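Local structure of lysozyme M1 (Streptomyces coelicolor, 1JFX) at residues D9-H12 against W13-S16; S16-W19 against S20-K23; F45-N48 against Y49-Y53; S87-N90 against R91-P94; A125-K128 against A129-R133. The protein cleaves the beta-1,4 linkages between N-acetylmuramic acid and N-acetylglucosamine in peptidoglycan, through a family 25 glycoside hydrolase domain built as a beta-alpha-barrel. One frame throughout, in Å; residues are numbered along the deposited sequence.

Interaction 1 (D9-H12 against W13-S16); sequences DVSH and WQGS
Ser11 and Gln14 hold this turn shut with both backbone and side chain. The amide of Ser11 donates to Gln14 OE1 at 3.0 Å, lying in the plane of that amide's carbonyl. In return Gln14 N donates to Ser11 O at 3.0 Å, from well above the carbonyl plane. A chi1 of -82° lays Gln14 CG against Val10, 3.9 Å from Val10 CG1, and the bend at chi2 (60°) turns OE1 back to Ser11 N. One residue further, Gly15 N reaches His12 O at 3.0 Å, as in a short 3-10 turn; the positive phi of Gly15 suits a glycine and swings the chain out of that turn. Ser11 OG sits at the edge of the Trp13 indole, 3.3 Å from Trp13 CD1, and takes a weak bond from Trp13 N.

All this happens where strand 6-10, an inner strand of the barrel, runs out into the loop leading to helix 19-24. On the outer side the His12 and Trp13 rings lie side by side, obliquely, with planes at 40°. His12 CE1 hangs over one indole face, 3.6 Å from Trp13 CE2. Two waters add to this: one donates to both Ser11 O and Gly15 O, the other joins Ser11 OG and Gln14 OE1. Further out, His12 N is held by Asp42 OD2, and Gln14 NE2 makes a weak bond to Asp196 O. Asp9, a predicted active-site residue just upstream, has its OD2 bound by Asn200 and Gln183.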
loop_
_atom_site.group_PDB
_atom_site.type_symbol
_atom_site.label_atom_id
_atom_site.label_comp_id
_atom_site.label_asym_id
_atom_site.label_seq_id
_atom_site.Cartn_x
_atom_site.Cartn_y
_atom_site.Cartn_z
ATOM N N ASP A 9 2.634 4.978 6.979
ATOM C CA ASP A 9 2.673 5.173 5.528
ATOM C C ASP A 9 2.662 6.680 5.386
ATOM O O ASP A 9 2.054 7.396 6.199
ATOM C CB ASP A 9 1.522 4.493 4.768
ATOM C CG ASP A 9 0.158 5.024 5.138
ATOM O OD1 ASP A 9 -0.274 6.071 4.590
ATOM O OD2 ASP A 9 -0.483 4.369 5.980
ATOM N N VAL A 10 3.387 7.169 4.391
ATOM C CA VAL A 10 3.520 8.606 4.207
ATOM C C VAL A 10 3.577 8.995 2.742
ATOM O O VAL A 10 3.790 8.158 1.881
ATOM C CB VAL A 10 4.842 9.125 4.830
ATOM C CG1 VAL A 10 4.932 8.745 6.290
ATOM C CG2 VAL A 10 6.041 8.538 4.074
ATOM N N SER A 11 3.397 10.291 2.492
ATOM C CA SER A 11 3.478 10.859 1.156
ATOM C C SER A 11 4.080 12.245 1.357
ATOM O O SER A 11 4.506 12.584 2.463
ATOM C CB SER A 11 2.100 10.978 0.503
ATOM O OG SER A 11 1.274 11.923 1.171
ATOM N N HIS A 12 4.110 13.055 0.304
ATOM C CA HIS A 12 4.693 14.387 0.437
ATOM C C HIS A 12 3.952 15.213 1.494
ATOM O O HIS A 12 4.502 16.182 2.014
ATOM C CB HIS A 12 4.668 15.134 -0.906
ATOM C CG HIS A 12 3.402 15.884 -1.148
ATOM N ND1 HIS A 12 2.208 15.260 -1.440
ATOM C CD2 HIS A 12 3.126 17.206 -1.064
ATOM C CE1 HIS A 12 1.250 16.165 -1.523
ATOM N NE2 HIS A 12 1.782 17.354 -1.299
ATOM N N TRP A 13 2.721 14.836 1.825
ATOM C CA TRP A 13 1.971 15.593 2.834
ATOM C C TRP A 13 2.673 15.598 4.191
ATOM O O TRP A 13 2.459 16.505 5.003
ATOM C CB TRP A 13 0.560 15.032 3.027
ATOM C CG TRP A 13 -0.375 15.280 1.884
ATOM C CD1 TRP A 13 -0.888 14.348 1.029
ATOM C CD2 TRP A 13 -0.936 16.541 1.485
ATOM N NE1 TRP A 13 -1.735 14.945 0.126
ATOM C CE2 TRP A 13 -1.783 16.290 0.381
ATOM C CE3 TRP A 13 -0.803 17.857 1.950
ATOM C CZ2 TRP A 13 -2.500 17.305 -0.267
ATOM C CZ3 TRP A 13 -1.517 18.871 1.305
ATOM C CH2 TRP A 13 -2.354 18.585 0.207
ATOM N N GLN A 14 3.493 14.584 4.445
ATOM C CA GLN A 14 4.208 14.491 5.710
ATOM C C GLN A 14 5.500 15.306 5.760
ATOM O O GLN A 14 6.169 15.345 6.794
ATOM C CB GLN A 14 4.489 13.023 6.062
ATOM C CG GLN A 14 3.306 12.319 6.720
ATOM C CD GLN A 14 2.075 12.298 5.844
ATOM O OE1 GLN A 14 2.097 11.766 4.736
ATOM N NE2 GLN A 14 0.984 12.879 6.341
ATOM N N GLY A 15 5.840 15.964 4.654
ATOM C CA GLY A 15 7.029 16.802 4.609
ATOM C C GLY A 15 8.354 16.106 4.853
ATOM O O GLY A 15 8.550 14.959 4.440
ATOM N N SER A 16 9.271 16.805 5.518
ATOM C CA SER A 16 10.592 16.256 5.826
ATOM C C SER A 16 10.491 15.301 7.005
ATOM O O SER A 16 10.043 15.680 8.082
ATOM C CB SER A 16 11.562 17.387 6.173
ATOM O OG SER A 16 12.836 16.860 6.487
HETATM O O HOH W 1 7.252 12.851 3.115
HETATM O O HOH W 2 0.011 10.617 3.369
#

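Interaction 2 (S16-W19 against S20-K23); sequences SINW and SSVK
Asn18 reaches forward over the first turn of the helix and receives its amides. Its OD1 accepts from Ser21 N at 3.2 Å, the donor standing above the plane of the side-chain carbonyl, and more weakly from Ser20 N at 3.1 Å. The group is carried there by CG standing opposite the backbone N (chi1 -176°). Asn18 O serves the next amide along, taking Val22 N at 3.2 Å in the carbonyl plane. The other end of the amide, ND2, donates to a water that returns a weak bond to Ser20 OG.

Asn18 is thus the N-cap of helix 19-24, the first helix after barrel strand 6-10. Trp19 opens the helix proper, and its carbonyl O takes Lys23 N at 3.0 Å in a regular helical bond. Its indole runs alongside Val22, with Trp19 CE3 4.1 Å from Val22 CB, while Val22 CG2 also meets Ile17 CG2 at 3.8 Å. Ile17 CG2 also lies over one face of the indole, toward its rim. Trp19 NE1 donates to Asn48 OD1 of helix 45-54, while the ring and Val22 both pack on Ile8 of strand 6-10.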
loop_
_atom_site.group_PDB
_atom_site.type_symbol
_atom_site.label_atom_id
_atom_site.label_comp_id
_atom_site.label_asym_id
_atom_site.label_seq_id
_atom_site.Cartn_x
_atom_site.Cartn_y
_atom_site.Cartn_z
ATOM N N SER A 16 9.271 16.805 5.518
ATOM C CA SER A 16 10.592 16.256 5.826
ATOM C C SER A 16 10.491 15.301 7.005
ATOM O O SER A 16 10.043 15.680 8.082
ATOM C CB SER A 16 11.562 17.387 6.173
ATOM O OG SER A 16 12.836 16.860 6.487
ATOM N N ILE A 17 10.926 14.063 6.801
ATOM C CA ILE A 17 10.854 13.033 7.835
ATOM C C ILE A 17 12.222 12.574 8.319
ATOM O O ILE A 17 13.129 12.350 7.515
ATOM C CB ILE A 17 10.118 11.792 7.290
ATOM C CG1 ILE A 17 8.690 12.172 6.887
ATOM C CG2 ILE A 17 10.118 10.659 8.346
ATOM C CD1 ILE A 17 7.928 11.011 6.188
ATOM N N ASN A 18 12.377 12.454 9.635
ATOM C CA ASN A 18 13.629 11.950 10.190
ATOM C C ASN A 18 13.372 10.463 10.429
ATOM O O ASN A 18 12.764 10.077 11.438
ATOM C CB ASN A 18 13.976 12.631 11.514
ATOM C CG ASN A 18 15.317 12.176 12.047
ATOM O OD1 ASN A 18 15.698 11.028 11.865
ATOM N ND2 ASN A 18 16.037 13.074 12.706
ATOM N N TRP A 19 13.817 9.631 9.493
ATOM C CA TRP A 19 13.576 8.201 9.608
ATOM C C TRP A 19 14.287 7.487 10.744
ATOM O O TRP A 19 13.810 6.449 11.210
ATOM C CB TRP A 19 13.846 7.516 8.261
ATOM C CG TRP A 19 12.828 7.916 7.226
ATOM C CD1 TRP A 19 12.908 8.952 6.342
ATOM C CD2 TRP A 19 11.548 7.305 7.013
ATOM N NE1 TRP A 19 11.750 9.029 5.587
ATOM C CE2 TRP A 19 10.905 8.025 5.980
ATOM C CE3 TRP A 19 10.880 6.216 7.600
ATOM C CZ2 TRP A 19 9.628 7.693 5.519
ATOM C CZ3 TRP A 19 9.607 5.884 7.143
ATOM C CH2 TRP A 19 8.994 6.620 6.110
ATOM N N SER A 20 15.409 8.020 11.221
ATOM C CA SER A 20 16.058 7.362 12.345
ATOM C C SER A 20 15.127 7.515 13.549
ATOM O O SER A 20 15.055 6.638 14.411
ATOM C CB SER A 20 17.447 7.965 12.631
ATOM O OG SER A 20 17.383 9.314 13.061
ATOM N N SER A 21 14.398 8.627 13.604
ATOM C CA SER A 21 13.462 8.830 14.702
ATOM C C SER A 21 12.252 7.927 14.579
ATOM O O SER A 21 11.701 7.480 15.596
ATOM C CB SER A 21 13.020 10.287 14.767
ATOM O OG SER A 21 14.127 11.078 15.147
ATOM N N VAL A 22 11.834 7.658 13.346
ATOM C CA VAL A 22 10.681 6.778 13.117
ATOM C C VAL A 22 11.052 5.377 13.611
ATOM O O VAL A 22 10.260 4.695 14.264
ATOM C CB VAL A 22 10.309 6.727 11.610
ATOM C CG1 VAL A 22 9.267 5.634 11.352
ATOM C CG2 VAL A 22 9.764 8.079 11.172
ATOM N N LYS A 23 12.271 4.954 13.291
ATOM C CA LYS A 23 12.755 3.650 13.719
ATOM C C LYS A 23 12.894 3.588 15.242
ATOM O O LYS A 23 12.468 2.618 15.864
ATOM C CB LYS A 23 14.116 3.348 13.091
ATOM C CG LYS A 23 14.729 2.003 13.501
ATOM C CD LYS A 23 14.063 0.840 12.751
ATOM C CE LYS A 23 14.772 -0.492 13.010
ATOM N NZ LYS A 23 14.700 -0.889 14.439
HETATM O O HOH W 3 18.848 12.413 13.226
#

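Interaction 3 (F45-N48 against Y49-Y53); sequences FSAN and YTNAY
Phe45 and Tyr49 sit one helical turn apart, joined by a backbone bond from Tyr49 N to Phe45 O at 2.8 Å. Their rings lie side by side but oblique, planes at 35°, with Phe45 CZ 3.4 Å from Tyr49 CD1. Over one face of the phenyl ring, Tyr49 CB makes a CH-pi contact 4.1 Å from the centroid.

Ser46 O is gripped twice: Thr50 N reaches it at 3.0 Å and Thr50 OG1 at 2.9 Å, from opposite faces of its plane. OG1 gets there because it stands beside its own backbone N, opposite the carbonyl carbon (chi1 -63°). The next two amides, Asn51 N and Ala52 N, are taken by Ala47 O and Asn48 O. A water accepts from Asn51 ND2 at 2.9 Å and may give a weak, long bond to Asn48 OD1, already held by the Trp19 indole. Tyr49 O is held by Arg59 NE, from strand 58-64, and Arg59 also makes a cation-pi contact with the Tyr49 ring.

In helix 45-54 of the barrel layer, Phe45 and Ala52 press on Ile32 of strand 29-36, whereas exposed Thr50 spends its hydroxyl proton on Ser46 O, within the helix itself.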
loop_
_atom_site.group_PDB
_atom_site.type_symbol
_atom_site.label_atom_id
_atom_site.label_comp_id
_atom_site.label_asym_id
_atom_site.label_seq_id
_atom_site.Cartn_x
_atom_site.Cartn_y
_atom_site.Cartn_z
ATOM N N PHE A 45 9.342 11.092 -2.522
ATOM C CA PHE A 45 9.602 9.656 -2.644
ATOM C C PHE A 45 11.048 9.179 -2.566
ATOM O O PHE A 45 11.363 8.315 -1.757
ATOM C CB PHE A 45 8.997 9.068 -3.922
ATOM C CG PHE A 45 9.299 7.607 -4.085
ATOM C CD1 PHE A 45 8.662 6.662 -3.290
ATOM C CD2 PHE A 45 10.302 7.183 -4.956
ATOM C CE1 PHE A 45 9.025 5.314 -3.354
ATOM C CE2 PHE A 45 10.673 5.848 -5.028
ATOM C CZ PHE A 45 10.039 4.908 -4.226
ATOM N N SER A 46 11.919 9.713 -3.422
ATOM C CA SER A 46 13.309 9.277 -3.424
ATOM C C SER A 46 14.012 9.408 -2.084
ATOM O O SER A 46 14.718 8.490 -1.655
ATOM C CB SER A 46 14.100 10.033 -4.494
ATOM O OG SER A 46 13.766 9.550 -5.779
ATOM N N ALA A 47 13.822 10.544 -1.424
ATOM C CA ALA A 47 14.464 10.751 -0.138
ATOM C C ALA A 47 13.866 9.816 0.906
ATOM O O ALA A 47 14.594 9.214 1.684
ATOM C CB ALA A 47 14.320 12.208 0.300
ATOM N N ASN A 48 12.546 9.676 0.925
ATOM C CA ASN A 48 11.936 8.793 1.913
ATOM C C ASN A 48 12.393 7.352 1.718
ATOM O O ASN A 48 12.744 6.658 2.665
ATOM C CB ASN A 48 10.409 8.846 1.835
ATOM C CG ASN A 48 9.836 10.086 2.491
ATOM O OD1 ASN A 48 10.413 10.614 3.446
ATOM N ND2 ASN A 48 8.685 10.545 2.001
ATOM N N TYR A 49 12.386 6.912 0.467
ATOM C CA TYR A 49 12.763 5.550 0.132
ATOM C C TYR A 49 14.205 5.267 0.550
ATOM O O TYR A 49 14.509 4.199 1.080
ATOM C CB TYR A 49 12.597 5.343 -1.372
ATOM C CG TYR A 49 12.533 3.904 -1.827
ATOM C CD1 TYR A 49 11.378 3.141 -1.640
ATOM C CD2 TYR A 49 13.603 3.326 -2.505
ATOM C CE1 TYR A 49 11.290 1.828 -2.133
ATOM C CE2 TYR A 49 13.531 2.024 -2.999
ATOM C CZ TYR A 49 12.372 1.285 -2.811
ATOM O OH TYR A 49 12.289 0.005 -3.326
ATOM N N THR A 50 15.082 6.239 0.319
ATOM C CA THR A 50 16.488 6.086 0.675
ATOM C C THR A 50 16.680 6.111 2.184
ATOM O O THR A 50 17.310 5.208 2.766
ATOM C CB THR A 50 17.331 7.227 0.045
ATOM O OG1 THR A 50 17.244 7.142 -1.381
ATOM C CG2 THR A 50 18.807 7.130 0.470
ATOM N N ASN A 51 16.125 7.142 2.821
ATOM C CA ASN A 51 16.297 7.318 4.255
ATOM C C ASN A 51 15.611 6.261 5.115
ATOM O O ASN A 51 16.130 5.883 6.159
ATOM C CB ASN A 51 15.852 8.732 4.649
ATOM C CG ASN A 51 16.672 9.814 3.951
ATOM O OD1 ASN A 51 17.827 9.593 3.573
ATOM N ND2 ASN A 51 16.085 10.990 3.791
ATOM N N ALA A 52 14.457 5.782 4.686
ATOM C CA ALA A 52 13.786 4.731 5.449
ATOM C C ALA A 52 14.678 3.490 5.414
ATOM O O ALA A 52 14.889 2.838 6.435
ATOM C CB ALA A 52 12.416 4.418 4.840
ATOM N N TYR A 53 15.217 3.170 4.240
ATOM C CA TYR A 53 16.089 2.003 4.111
ATOM C C TYR A 53 17.320 2.167 5.007
ATOM O O TYR A 53 17.665 1.267 5.766
ATOM C CB TYR A 53 16.526 1.828 2.637
ATOM C CG TYR A 53 17.575 0.747 2.437
ATOM C CD1 TYR A 53 18.923 0.994 2.725
ATOM C CD2 TYR A 53 17.212 -0.549 2.060
ATOM C CE1 TYR A 53 19.873 -0.022 2.663
ATOM C CE2 TYR A 53 18.160 -1.573 1.988
ATOM C CZ TYR A 53 19.485 -1.307 2.301
ATOM O OH TYR A 53 20.415 -2.327 2.322
HETATM O O HOH W 4 13.393 11.638 4.735
#

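Interaction 4 (S87-N90 against R91-P94); sequences SRDN and RTLP
Ser87 meets Thr92 across the mouth of this bend, its carbonyl O lying 3.7 Å from Thr92 CB. A water joins the two side chains: it sits 2.8 Å from Ser87 OG and donates to Thr92 OG1. Past Arg88, the carboxylate of Asp89 does most of the work. Asp89 OD1 accepts from Arg91 N at 2.9 Å, on its anti side, and from Thr92 OG1 at 2.8 Å, on its syn side. The two donors come from opposite faces of the carboxylate plane, so one oxygen is clamped between a backbone amide and a hydroxyl. The carboxylate is turned inward by a chi1 of 66°, which sets CG between the backbone N and the carbonyl carbon. The bond to the amide two residues on makes an Asx turn. A second water bridges the backbone inside the bend, accepting from Asp89 N at 3.1 Å and from Thr92 N at 3.1 Å. Asn90 follows with a positive phi of 67°, reversing the chain; beyond it the Arg91 side chain runs out extended from CG to NE.

The bend belongs to the loop between helix 72-81 and barrel strand 96-98. On one flank Arg91 makes a cation-pi contact with Tyr53 and Thr92 touches Tyr49, both of helix 45-54. Strand 58-64 comes in through Arg59, whose backbone bonds Arg91 and Leu93 and whose NH1 reaches Thr92 OG1. Helix 206-214 lies against Asn90 through Leu210, and against Leu93 through Leu209.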
loop_
_atom_site.group_PDB
_atom_site.type_symbol
_atom_site.label_atom_id
_atom_site.label_comp_id
_atom_site.label_asym_id
_atom_site.label_seq_id
_atom_site.Cartn_x
_atom_site.Cartn_y
_atom_site.Cartn_z
ATOM N N SER A 87 13.229 -6.134 -5.014
ATOM C CA SER A 87 14.299 -7.126 -5.004
ATOM C C SER A 87 14.504 -7.492 -3.542
ATOM O O SER A 87 14.192 -6.704 -2.642
ATOM C CB SER A 87 15.597 -6.606 -5.642
ATOM O OG SER A 87 16.230 -5.643 -4.834
ATOM N N ARG A 88 15.010 -8.701 -3.305
ATOM C CA ARG A 88 15.220 -9.176 -1.946
ATOM C C ARG A 88 16.443 -8.556 -1.287
ATOM O O ARG A 88 17.570 -8.750 -1.747
ATOM C CB ARG A 88 15.368 -10.702 -1.945
ATOM C CG ARG A 88 15.734 -11.253 -0.572
ATOM C CD ARG A 88 15.863 -12.760 -0.583
ATOM N NE ARG A 88 16.127 -13.247 0.767
ATOM C CZ ARG A 88 16.048 -14.523 1.129
ATOM N NH1 ARG A 88 15.712 -15.445 0.236
ATOM N NH2 ARG A 88 16.290 -14.873 2.385
ATOM N N ASP A 89 16.220 -7.802 -0.215
ATOM C CA ASP A 89 17.335 -7.194 0.509
ATOM C C ASP A 89 17.044 -6.975 1.984
ATOM O O ASP A 89 17.663 -6.122 2.619
ATOM C CB ASP A 89 17.762 -5.868 -0.154
ATOM C CG ASP A 89 16.705 -4.779 -0.061
ATOM O OD1 ASP A 89 15.678 -4.969 0.625
ATOM O OD2 ASP A 89 16.921 -3.719 -0.682
ATOM N N ASN A 90 16.114 -7.770 2.521
ATOM C CA ASN A 90 15.682 -7.701 3.923
ATOM C C ASN A 90 14.935 -6.420 4.282
ATOM O O ASN A 90 14.462 -6.286 5.403
ATOM C CB ASN A 90 16.868 -7.810 4.889
ATOM C CG ASN A 90 17.649 -9.087 4.721
ATOM O OD1 ASN A 90 17.079 -10.172 4.613
ATOM N ND2 ASN A 90 18.975 -8.968 4.720
ATOM N N ARG A 91 14.805 -5.487 3.344
ATOM C CA ARG A 91 14.152 -4.224 3.670
ATOM C C ARG A 91 13.202 -3.664 2.633
ATOM O O ARG A 91 12.836 -2.492 2.721
ATOM C CB ARG A 91 15.205 -3.144 3.955
ATOM C CG ARG A 91 16.073 -3.447 5.151
ATOM C CD ARG A 91 16.974 -2.270 5.508
ATOM N NE ARG A 91 17.960 -2.713 6.487
ATOM C CZ ARG A 91 19.126 -2.119 6.707
ATOM N NH1 ARG A 91 19.472 -1.036 6.028
ATOM N NH2 ARG A 91 19.972 -2.654 7.577
ATOM N N THR A 92 12.805 -4.477 1.658
ATOM C CA THR A 92 11.911 -3.972 0.626
ATOM C C THR A 92 10.625 -4.772 0.550
ATOM O O THR A 92 10.647 -5.973 0.298
ATOM C CB THR A 92 12.599 -4.009 -0.738
ATOM O OG1 THR A 92 13.852 -3.332 -0.636
ATOM C CG2 THR A 92 11.742 -3.305 -1.798
ATOM N N LEU A 93 9.507 -4.099 0.791
ATOM C CA LEU A 93 8.209 -4.768 0.735
ATOM C C LEU A 93 7.653 -4.791 -0.682
ATOM O O LEU A 93 8.054 -3.996 -1.532
ATOM C CB LEU A 93 7.207 -4.028 1.629
ATOM C CG LEU A 93 7.449 -4.126 3.139
ATOM C CD1 LEU A 93 6.619 -3.075 3.882
ATOM C CD2 LEU A 93 7.123 -5.537 3.615
ATOM N N PRO A 94 6.724 -5.723 -0.960
ATOM C CA PRO A 94 6.139 -5.762 -2.299
ATOM C C PRO A 94 5.311 -4.470 -2.441
ATOM O O PRO A 94 4.774 -3.957 -1.450
ATOM C CB PRO A 94 5.265 -7.023 -2.268
ATOM C CG PRO A 94 4.940 -7.205 -0.803
ATOM C CD PRO A 94 6.233 -6.831 -0.122
HETATM O O HOH W 5 14.906 -3.645 -3.326
HETATM O O HOH W 6 13.328 -7.402 0.818
#

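Interaction 5 (A125-K128 against A129-R133); sequences ARYK and ARTTR
Ala129 N closes the first bond of this turn on Ala125 O at 3.0 Å, and Arg130 N repeats it on Arg126 O. The side chains of Arg126 and Arg130 run one turn apart, Arg126 CD 4.1 Å from Arg130 CG, and both are drawn to one acid: each makes a salt bridge with Asp77 of helix 72-81. At Thr131 the backbone N and the hydroxyl both donate to Tyr127 O, OG1 at 2.9 Å, from opposite faces of its plane. With OG1 between its backbone N and carbonyl carbon (chi1 72°), the Thr131 side chain bends over the Tyr127 ring: OG1 stands above the rim of one face, and CG2 makes a CH-pi contact 3.9 Å from the centroid. Thr132 leaves the helix with a positive phi of 78°, yet its N still reaches Lys128 O at 2.7 Å. Lys128, extended until its last torsion, reaches forward so that NZ donates to Thr132 O at 3.0 Å; it is also salt-bridged to Asp134. Arg133 N then bonds Thr131 OG1 at 3.0 Å, an ST turn, while Arg133 O rests 3.3 Å from Lys128 CA in a CA-H...O contact.

This is the C-terminal end of helix 113-131, the crossover between parallel strands 96-98 and 136-139. Tyr127 OH is bound to Gly84 O and Gly95 N, and Arg133, just past the helix end, donates from NH2 to Leu212 O of helix 206-214.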
loop_
_atom_site.group_PDB
_atom_site.type_symbol
_atom_site.label_atom_id
_atom_site.label_comp_id
_atom_site.label_asym_id
_atom_site.label_seq_id
_atom_site.Cartn_x
_atom_site.Cartn_y
_atom_site.Cartn_z
ATOM N N ALA A 125 -1.375 -8.608 -12.766
ATOM C CA ALA A 125 -0.607 -9.423 -13.699
ATOM C C ALA A 125 0.662 -8.729 -14.156
ATOM O O ALA A 125 1.728 -9.352 -14.194
ATOM C CB ALA A 125 -1.448 -9.786 -14.908
ATOM N N ARG A 126 0.560 -7.446 -14.492
ATOM C CA ARG A 126 1.736 -6.729 -14.973
ATOM C C ARG A 126 2.729 -6.449 -13.854
ATOM O O ARG A 126 3.948 -6.540 -14.064
ATOM C CB ARG A 126 1.328 -5.428 -15.669
ATOM C CG ARG A 126 2.492 -4.635 -16.285
ATOM C CD ARG A 126 3.405 -5.491 -17.192
ATOM N NE ARG A 126 2.693 -6.255 -18.221
ATOM C CZ ARG A 126 2.613 -5.915 -19.508
ATOM N NH1 ARG A 126 3.188 -4.804 -19.964
ATOM N NH2 ARG A 126 1.984 -6.715 -20.357
ATOM N N TYR A 127 2.234 -6.120 -12.668
ATOM C CA TYR A 127 3.152 -5.857 -11.568
ATOM C C TYR A 127 3.929 -7.139 -11.244
ATOM O O TYR A 127 5.131 -7.082 -10.955
ATOM C CB TYR A 127 2.401 -5.366 -10.327
ATOM C CG TYR A 127 3.351 -4.942 -9.235
ATOM C CD1 TYR A 127 4.148 -3.800 -9.385
ATOM C CD2 TYR A 127 3.520 -5.719 -8.086
ATOM C CE1 TYR A 127 5.102 -3.455 -8.422
ATOM C CE2 TYR A 127 4.464 -5.379 -7.116
ATOM C CZ TYR A 127 5.259 -4.249 -7.295
ATOM O OH TYR A 127 6.222 -3.945 -6.360
ATOM N N LYS A 128 3.255 -8.286 -11.312
ATOM C CA LYS A 128 3.923 -9.552 -11.019
ATOM C C LYS A 128 4.939 -9.878 -12.114
ATOM O O LYS A 128 6.032 -10.357 -11.824
ATOM C CB LYS A 128 2.907 -10.692 -10.879
ATOM C CG LYS A 128 3.516 -11.970 -10.304
ATOM C CD LYS A 128 2.448 -12.974 -9.889
ATOM C CE LYS A 128 3.068 -14.170 -9.164
ATOM N NZ LYS A 128 3.686 -13.810 -7.846
ATOM N N ALA A 129 4.580 -9.615 -13.366
ATOM C CA ALA A 129 5.507 -9.875 -14.467
ATOM C C ALA A 129 6.756 -9.004 -14.278
ATOM O O ALA A 129 7.889 -9.443 -14.516
ATOM C CB ALA A 129 4.838 -9.563 -15.807
ATOM N N ARG A 130 6.558 -7.771 -13.832
ATOM C CA ARG A 130 7.693 -6.874 -13.639
ATOM C C ARG A 130 8.582 -7.183 -12.437
ATOM O O ARG A 130 9.811 -7.087 -12.530
ATOM C CB ARG A 130 7.208 -5.422 -13.484
ATOM C CG ARG A 130 6.605 -4.778 -14.738
ATOM C CD ARG A 130 7.672 -4.524 -15.822
ATOM N NE ARG A 130 8.737 -3.611 -15.398
ATOM C CZ ARG A 130 8.715 -2.290 -15.524
ATOM N NH1 ARG A 130 7.668 -1.670 -16.070
ATOM N NH2 ARG A 130 9.769 -1.579 -15.105
ATOM N N THR A 131 7.964 -7.568 -11.323
ATOM C CA THR A 131 8.687 -7.756 -10.064
ATOM C C THR A 131 8.733 -9.142 -9.419
ATOM O O THR A 131 9.485 -9.342 -8.460
ATOM C CB THR A 131 8.081 -6.823 -8.976
ATOM O OG1 THR A 131 6.791 -7.335 -8.605
ATOM C CG2 THR A 131 7.907 -5.379 -9.503
ATOM N N THR A 132 7.919 -10.065 -9.932
ATOM C CA THR A 132 7.711 -11.430 -9.420
ATOM C C THR A 132 6.795 -11.413 -8.197
ATOM O O THR A 132 6.412 -12.467 -7.707
ATOM C CB THR A 132 9.016 -12.227 -9.010
ATOM O OG1 THR A 132 9.520 -11.758 -7.749
ATOM C CG2 THR A 132 10.088 -12.114 -10.090
ATOM N N ARG A 133 6.408 -10.225 -7.730
ATOM C CA ARG A 133 5.582 -10.161 -6.531
ATOM C C ARG A 133 4.099 -9.932 -6.745
ATOM O O ARG A 133 3.690 -9.295 -7.718
ATOM C CB ARG A 133 6.068 -9.039 -5.604
ATOM C CG ARG A 133 7.546 -9.062 -5.233
ATOM C CD ARG A 133 7.968 -10.384 -4.575
ATOM N NE ARG A 133 7.108 -10.813 -3.459
ATOM C CZ ARG A 133 7.269 -10.466 -2.182
ATOM N NH1 ARG A 133 8.264 -9.663 -1.813
ATOM N NH2 ARG A 133 6.439 -10.947 -1.258
#

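Overall arrangement
From the N terminus, interaction 1 shapes the exit from strand 6-10, and interaction 2 follows directly, starting helix 19-24; Val10 packs on both Ile17 and Trp19. Interaction 3 comes later, in helix 45-54, and meets interaction 2 where Trp19 packs on Asn51 and Ala52. Interaction 4 bends the loop before strand 96-98 and is met from interaction 3 by Tyr53 O, 2.9 Å from Arg91 NH1. Interaction 5 ends helix 113-131, its Arg133 touching Pro94. All five are local contacts along the chain; apart from the shared Ser16 of interactions 1 and 2 they follow in series, and none nests in or crosses another. Interactions 1 and 5 lie on opposite sides of the chain's centre, their centres about 26 Å apart.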